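Local coordinates for protein ectoine dioxygenase (PDB 4MHR) that catalyses the iron- and 2-oxoglutarate-dependent hydroxylation of L-ectoine to 5-hydroxyectoine, a compatible solute that protects cells against osmotic stress, at residues 141-155 and 249-263. Numbering follows the deposited sequence.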
loop_
_atom_site.group_PDB
_atom_site.type_symbol
_atom_site.label_atom_id
_atom_site.label_comp_id
_atom_site.label_asym_id
_atom_site.label_seq_id
_atom_site.Cartn_x
_atom_site.Cartn_y
_atom_site.Cartn_z
ATOM N N LYS A 141 -3.483 13.002 -7.116
ATOM C CA LYS A 141 -4.560 12.721 -8.090
ATOM C C LYS A 141 -5.340 14.042 -8.114
ATOM O O LYS A 141 -5.984 14.398 -7.097
ATOM C CB LYS A 141 -5.441 11.575 -7.599
ATOM C CG LYS A 141 -6.839 11.460 -8.224
ATOM C CD LYS A 141 -7.805 10.652 -7.353
ATOM C CE LYS A 141 -8.729 9.781 -8.182
ATOM N NZ LYS A 141 -9.095 8.542 -7.427
ATOM N N PRO A 142 -5.212 14.800 -9.206
ATOM C CA PRO A 142 -5.872 16.106 -9.214
ATOM C C PRO A 142 -7.393 16.032 -9.193
ATOM O O PRO A 142 -7.986 15.040 -9.560
ATOM C CB PRO A 142 -5.458 16.691 -10.565
ATOM C CG PRO A 142 -5.326 15.468 -11.437
ATOM C CD PRO A 142 -4.645 14.480 -10.535
ATOM N N GLY A 143 -7.980 17.139 -8.815
ATOM C CA GLY A 143 -9.393 17.367 -9.013
ATOM C C GLY A 143 -9.732 17.415 -10.480
ATOM O O GLY A 143 -8.831 17.555 -11.323
ATOM N N PHE A 144 -11.028 17.268 -10.768
ATOM C CA PHE A 144 -11.658 17.477 -12.099
ATOM C C PHE A 144 -11.359 16.429 -13.127
ATOM O O PHE A 144 -12.282 15.931 -13.820
ATOM C CB PHE A 144 -11.307 18.825 -12.683
ATOM C CG PHE A 144 -11.655 19.951 -11.821
ATOM C CD1 PHE A 144 -13.001 20.348 -11.689
ATOM C CD2 PHE A 144 -10.663 20.698 -11.220
ATOM C CE1 PHE A 144 -13.316 21.440 -10.903
ATOM C CE2 PHE A 144 -10.994 21.778 -10.420
ATOM C CZ PHE A 144 -12.310 22.166 -10.286
ATOM N N LYS A 145 -10.091 16.092 -13.266
ATOM C CA LYS A 145 -9.753 15.004 -14.216
ATOM C C LYS A 145 -9.012 13.804 -13.591
ATOM O O LYS A 145 -8.294 13.039 -14.301
ATOM C CB LYS A 145 -8.987 15.584 -15.425
ATOM C CG LYS A 145 -9.930 16.190 -16.493
ATOM C CD LYS A 145 -10.136 17.705 -16.281
ATOM C CE LYS A 145 -11.380 18.368 -16.938
ATOM N NZ LYS A 145 -11.494 19.827 -16.518
ATOM N N GLY A 146 -9.205 13.632 -12.275
ATOM C CA GLY A 146 -8.794 12.403 -11.588
ATOM C C GLY A 146 -9.201 11.093 -12.259
ATOM O O GLY A 146 -10.400 10.766 -12.438
ATOM N N ARG A 147 -8.207 10.251 -12.505
ATOM C CA ARG A 147 -8.431 8.942 -13.132
ATOM C C ARG A 147 -8.705 7.822 -12.112
ATOM O O ARG A 147 -8.319 7.897 -10.910
ATOM C CB ARG A 147 -7.176 8.565 -13.903
ATOM C CG ARG A 147 -6.698 9.606 -14.909
ATOM C CD ARG A 147 -7.572 9.591 -16.143
ATOM N NE ARG A 147 -7.942 8.223 -16.501
ATOM C CZ ARG A 147 -8.801 7.903 -17.466
ATOM N NH1 ARG A 147 -9.359 8.844 -18.224
ATOM N NH2 ARG A 147 -9.069 6.620 -17.686
ATOM N N GLU A 148 -9.435 6.839 -12.567
ATOM C CA GLU A 148 -9.682 5.644 -11.806
ATOM C C GLU A 148 -8.412 4.724 -11.742
ATOM O O GLU A 148 -7.494 4.869 -12.530
ATOM C CB GLU A 148 -10.845 4.887 -12.377
ATOM C CG GLU A 148 -10.589 4.019 -13.559
ATOM C CD GLU A 148 -10.139 4.804 -14.791
ATOM O OE1 GLU A 148 -10.355 6.056 -14.918
ATOM O OE2 GLU A 148 -9.545 4.122 -15.631
ATOM N N PHE A 149 -8.368 3.860 -10.726
ATOM C CA PHE A 149 -7.368 2.810 -10.598
ATOM C C PHE A 149 -8.097 1.518 -10.479
ATOM O O PHE A 149 -8.826 1.248 -9.471
ATOM C CB PHE A 149 -6.415 3.169 -9.432
ATOM C CG PHE A 149 -5.586 4.359 -9.780
ATOM C CD1 PHE A 149 -4.714 4.292 -10.906
ATOM C CD2 PHE A 149 -5.775 5.598 -9.158
ATOM C CE1 PHE A 149 -4.009 5.416 -11.342
ATOM C CE2 PHE A 149 -5.051 6.726 -9.584
ATOM C CZ PHE A 149 -4.171 6.630 -10.669
ATOM N N TYR A 150 -7.970 0.692 -11.503
ATOM C CA TYR A 150 -8.851 -0.460 -11.586
ATOM C C TYR A 150 -8.383 -1.519 -10.519
ATOM O O TYR A 150 -7.257 -1.512 -10.118
ATOM C CB TYR A 150 -8.815 -1.074 -12.965
ATOM C CG TYR A 150 -9.904 -2.048 -13.215
ATOM C CD1 TYR A 150 -11.237 -1.623 -13.418
ATOM C CD2 TYR A 150 -9.644 -3.432 -13.269
ATOM C CE1 TYR A 150 -12.230 -2.557 -13.695
ATOM C CE2 TYR A 150 -10.656 -4.346 -13.482
ATOM C CZ TYR A 150 -11.945 -3.901 -13.736
ATOM O OH TYR A 150 -12.922 -4.862 -13.992
ATOM N N TRP A 151 -9.305 -2.356 -10.103
ATOM C CA TRP A 151 -9.113 -3.427 -9.126
ATOM C C TRP A 151 -7.848 -4.239 -9.368
ATOM O O TRP A 151 -7.623 -4.729 -10.485
ATOM C CB TRP A 151 -10.291 -4.389 -9.193
ATOM C CG TRP A 151 -11.607 -3.765 -8.889
ATOM C CD1 TRP A 151 -12.608 -3.521 -9.773
ATOM C CD2 TRP A 151 -12.086 -3.307 -7.609
ATOM N NE1 TRP A 151 -13.675 -2.921 -9.156
ATOM C CE2 TRP A 151 -13.409 -2.815 -7.812
ATOM C CE3 TRP A 151 -11.556 -3.312 -6.291
ATOM C CZ2 TRP A 151 -14.195 -2.260 -6.753
ATOM C CZ3 TRP A 151 -12.345 -2.779 -5.235
ATOM C CH2 TRP A 151 -13.662 -2.266 -5.485
ATOM N N HIS A 152 -7.078 -4.422 -8.295
ATOM C CA HIS A 152 -5.967 -5.352 -8.303
ATOM C C HIS A 152 -5.596 -5.697 -6.846
ATOM O O HIS A 152 -6.000 -5.008 -5.849
ATOM C CB HIS A 152 -4.733 -4.724 -9.018
ATOM C CG HIS A 152 -4.280 -3.444 -8.375
ATOM N ND1 HIS A 152 -5.078 -2.308 -8.352
ATOM C CD2 HIS A 152 -3.189 -3.149 -7.624
ATOM C CE1 HIS A 152 -4.474 -1.346 -7.668
ATOM N NE2 HIS A 152 -3.325 -1.830 -7.215
ATOM N N SER A 153 -4.877 -6.802 -6.769
ATOM C CA SER A 153 -4.156 -7.237 -5.594
ATOM C C SER A 153 -2.694 -6.898 -5.827
ATOM O O SER A 153 -2.086 -7.408 -6.724
ATOM C CB SER A 153 -4.261 -8.740 -5.438
ATOM O OG SER A 153 -3.205 -9.186 -4.508
ATOM N N ASP A 154 -2.111 -6.072 -5.017
ATOM C CA ASP A 154 -0.678 -5.807 -5.141
ATOM C C ASP A 154 0.148 -7.073 -5.105
ATOM O O ASP A 154 1.145 -7.180 -5.829
ATOM C CB ASP A 154 -0.212 -4.927 -3.976
ATOM C CG ASP A 154 -0.805 -3.506 -4.026
ATOM O OD1 ASP A 154 -1.055 -2.995 -5.129
ATOM O OD2 ASP A 154 -0.976 -2.915 -2.949
ATOM N N PHE A 155 -0.272 -8.059 -4.295
ATOM C CA PHE A 155 0.566 -9.222 -4.111
ATOM C C PHE A 155 0.708 -9.991 -5.410
ATOM O O PHE A 155 1.746 -10.580 -5.686
ATOM C CB PHE A 155 0.079 -10.092 -2.982
ATOM C CG PHE A 155 0.824 -11.413 -2.904
ATOM C CD1 PHE A 155 2.112 -11.442 -2.365
ATOM C CD2 PHE A 155 0.248 -12.589 -3.435
ATOM C CE1 PHE A 155 2.822 -12.628 -2.322
ATOM C CE2 PHE A 155 0.955 -13.790 -3.391
ATOM C CZ PHE A 155 2.260 -13.784 -2.850
ATOM N N CYS A 249 -1.157 -7.060 1.749
ATOM C CA CYS A 249 -0.676 -7.136 0.388
ATOM C C CYS A 249 -1.605 -7.758 -0.653
ATOM O O CYS A 249 -1.588 -7.327 -1.803
ATOM C CB CYS A 249 0.663 -7.894 0.338
ATOM S SG CYS A 249 0.572 -9.621 0.813
ATOM N N ASN A 250 -2.474 -8.680 -0.237
ATOM C CA ASN A 250 -3.329 -9.356 -1.151
ATOM C C ASN A 250 -4.795 -8.861 -1.152
ATOM O O ASN A 250 -5.665 -9.518 -1.712
ATOM C CB ASN A 250 -3.280 -10.851 -0.889
ATOM C CG ASN A 250 -4.006 -11.658 -1.986
ATOM O OD1 ASN A 250 -3.765 -11.504 -3.189
ATOM N ND2 ASN A 250 -4.886 -12.503 -1.558
ATOM N N LEU A 251 -5.081 -7.763 -0.472
ATOM C CA LEU A 251 -6.429 -7.264 -0.459
ATOM C C LEU A 251 -6.823 -6.612 -1.816
ATOM O O LEU A 251 -6.067 -5.822 -2.423
ATOM C CB LEU A 251 -6.595 -6.204 0.618
ATOM C CG LEU A 251 -8.028 -5.691 0.896
ATOM C CD1 LEU A 251 -8.902 -6.827 1.410
ATOM C CD2 LEU A 251 -7.961 -4.504 1.812
ATOM N N MET A 252 -7.984 -6.956 -2.296
ATOM C CA MET A 252 -8.464 -6.475 -3.651
ATOM C C MET A 252 -8.962 -5.066 -3.497
ATOM O O MET A 252 -9.852 -4.791 -2.677
ATOM C CB MET A 252 -9.617 -7.355 -4.176
ATOM C CG MET A 252 -9.961 -7.156 -5.678
ATOM S SD MET A 252 -8.554 -7.401 -6.814
ATOM C CE MET A 252 -8.409 -9.136 -6.718
ATOM N N HIS A 253 -8.364 -4.144 -4.247
ATOM C CA HIS A 253 -8.689 -2.763 -4.051
ATOM C C HIS A 253 -8.559 -1.946 -5.336
ATOM O O HIS A 253 -7.919 -2.346 -6.370
ATOM C CB HIS A 253 -7.791 -2.149 -2.930
ATOM C CG HIS A 253 -6.368 -1.990 -3.342
ATOM N ND1 HIS A 253 -5.500 -3.055 -3.417
ATOM C CD2 HIS A 253 -5.692 -0.932 -3.837
ATOM C CE1 HIS A 253 -4.318 -2.635 -3.817
ATOM N NE2 HIS A 253 -4.406 -1.359 -4.100
ATOM N N GLY A 254 -9.093 -0.752 -5.268
ATOM C CA GLY A 254 -9.100 0.169 -6.464
ATOM C C GLY A 254 -9.802 1.475 -6.143
ATOM O O GLY A 254 -10.159 1.678 -4.987
ATOM N N SER A 255 -9.902 2.402 -7.119
ATOM C CA SER A 255 -10.642 3.655 -6.884
ATOM C C SER A 255 -11.317 4.123 -8.121
ATOM O O SER A 255 -10.854 3.810 -9.275
ATOM C CB SER A 255 -9.735 4.765 -6.312
ATOM O OG SER A 255 -8.644 4.956 -7.163
ATOM N N ASN A 256 -12.471 4.802 -7.916
ATOM C CA ASN A 256 -13.136 5.496 -9.036
ATOM C C ASN A 256 -12.349 6.730 -9.365
ATOM O O ASN A 256 -11.427 7.157 -8.616
ATOM C CB ASN A 256 -14.566 5.878 -8.708
ATOM C CG ASN A 256 -15.488 4.676 -8.610
ATOM O OD1 ASN A 256 -16.179 4.459 -7.601
ATOM N ND2 ASN A 256 -15.494 3.879 -9.634
ATOM N N GLY A 257 -12.657 7.355 -10.501
ATOM C CA GLY A 257 -12.021 8.620 -10.788
ATOM C C GLY A 257 -12.573 9.773 -9.928
ATOM O O GLY A 257 -13.320 9.564 -9.018
ATOM N N ASN A 258 -12.181 11.009 -10.240
ATOM C CA ASN A 258 -12.523 12.158 -9.409
ATOM C C ASN A 258 -12.777 13.380 -10.314
ATOM O O ASN A 258 -11.839 13.972 -10.904
ATOM C CB ASN A 258 -11.393 12.421 -8.393
ATOM C CG ASN A 258 -11.624 13.654 -7.554
ATOM O OD1 ASN A 258 -12.777 13.998 -7.242
ATOM N ND2 ASN A 258 -10.528 14.334 -7.165
ATOM N N ILE A 259 -14.050 13.745 -10.440
ATOM C CA ILE A 259 -14.451 14.968 -11.143
ATOM C C ILE A 259 -14.581 16.093 -10.151
ATOM O O ILE A 259 -14.736 17.228 -10.556
ATOM C CB ILE A 259 -15.754 14.792 -11.969
ATOM C CG1 ILE A 259 -17.009 14.499 -11.090
ATOM C CG2 ILE A 259 -15.560 13.717 -13.041
ATOM C CD1 ILE A 259 -18.328 14.939 -11.739
ATOM N N THR A 260 -14.501 15.800 -8.854
ATOM C CA THR A 260 -14.569 16.902 -7.894
ATOM C C THR A 260 -13.403 17.848 -7.958
ATOM O O THR A 260 -12.308 17.480 -8.422
ATOM C CB THR A 260 -14.759 16.495 -6.427
ATOM O OG1 THR A 260 -13.522 16.166 -5.795
ATOM C CG2 THR A 260 -15.807 15.317 -6.285
ATOM N N PRO A 261 -13.625 19.081 -7.489
ATOM C CA PRO A 261 -12.488 19.974 -7.401
ATOM C C PRO A 261 -11.479 19.552 -6.332
ATOM O O PRO A 261 -10.502 20.198 -6.175
ATOM C CB PRO A 261 -13.128 21.317 -6.975
ATOM C CG PRO A 261 -14.573 21.200 -7.428
ATOM C CD PRO A 261 -14.865 19.753 -7.068
ATOM N N PHE A 262 -11.710 18.509 -5.576
ATOM C CA PHE A 262 -10.891 18.279 -4.381
ATOM C C PHE A 262 -9.857 17.177 -4.673
ATOM O O PHE A 262 -10.260 16.036 -4.929
ATOM C CB PHE A 262 -11.776 17.810 -3.226
ATOM C CG PHE A 262 -12.882 18.774 -2.874
ATOM C CD1 PHE A 262 -12.612 20.131 -2.639
ATOM C CD2 PHE A 262 -14.192 18.348 -2.818
ATOM C CE1 PHE A 262 -13.643 21.016 -2.334
ATOM C CE2 PHE A 262 -15.223 19.231 -2.515
ATOM C CZ PHE A 262 -14.958 20.550 -2.274
ATOM N N PRO A 263 -8.538 17.497 -4.617
ATOM C CA PRO A 263 -7.455 16.566 -4.954
ATOM C C PRO A 263 -7.326 15.454 -3.912
ATOM O O PRO A 263 -7.824 15.565 -2.813
ATOM C CB PRO A 263 -6.218 17.439 -4.880
ATOM C CG PRO A 263 -6.547 18.367 -3.744
ATOM C CD PRO A 263 -7.992 18.722 -4.027
HETATM O O HOH W 1 -1.714 -0.437 -5.232
HETATM O O HOH W 2 -3.307 -5.311 -2.494
#
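Strands 149-152 and 253-255 pair antiparallel, with their axes 4.7 Å apart at closest approach. Phe149 faces Ser255 and His152 faces His253, both as hydrogen-bonded pairs, and a beta bulge between them shifts the register by one. The bulge leaves both histidines on the same face as Phe149 and Ser255. The two imidazole rings meet obliquely, planes 55° apart; His152 NE2 and His253 NE2 are 3.3 Å apart but not hydrogen-bonded. His152 ND1 donates to Tyr150 O (2.9 Å), and His253 ND1 to Leu251 O (3.0 Å). Water 1 hydrogen-bonds to both NE2 atoms and donates to Asp154 OD1 (2.6 Å). The Asp154 carboxylate meets the CE1 edge of the His253 ring, its plane turned 73° from the ring's. Ser153 N-caps helix 154-162; its OG accepts a weak bond from Phe155 N and donates to Asn250 OD1 (2.7 Å). Just past the strands, Lys141, which binds 2-oxoglutarate, bends at chi3 and chi4 to bring NZ to Asn256 O (3.0 Å). At the far end, Pro261 CA sits over the Phe144 ring in a CH-pi contact. His152, Asp154 and His253 form the iron-binding facial triad of this cupin fold. Here, without iron, water 1 links all three, and the ND1 bonds probably leave each NE2 available to the metal.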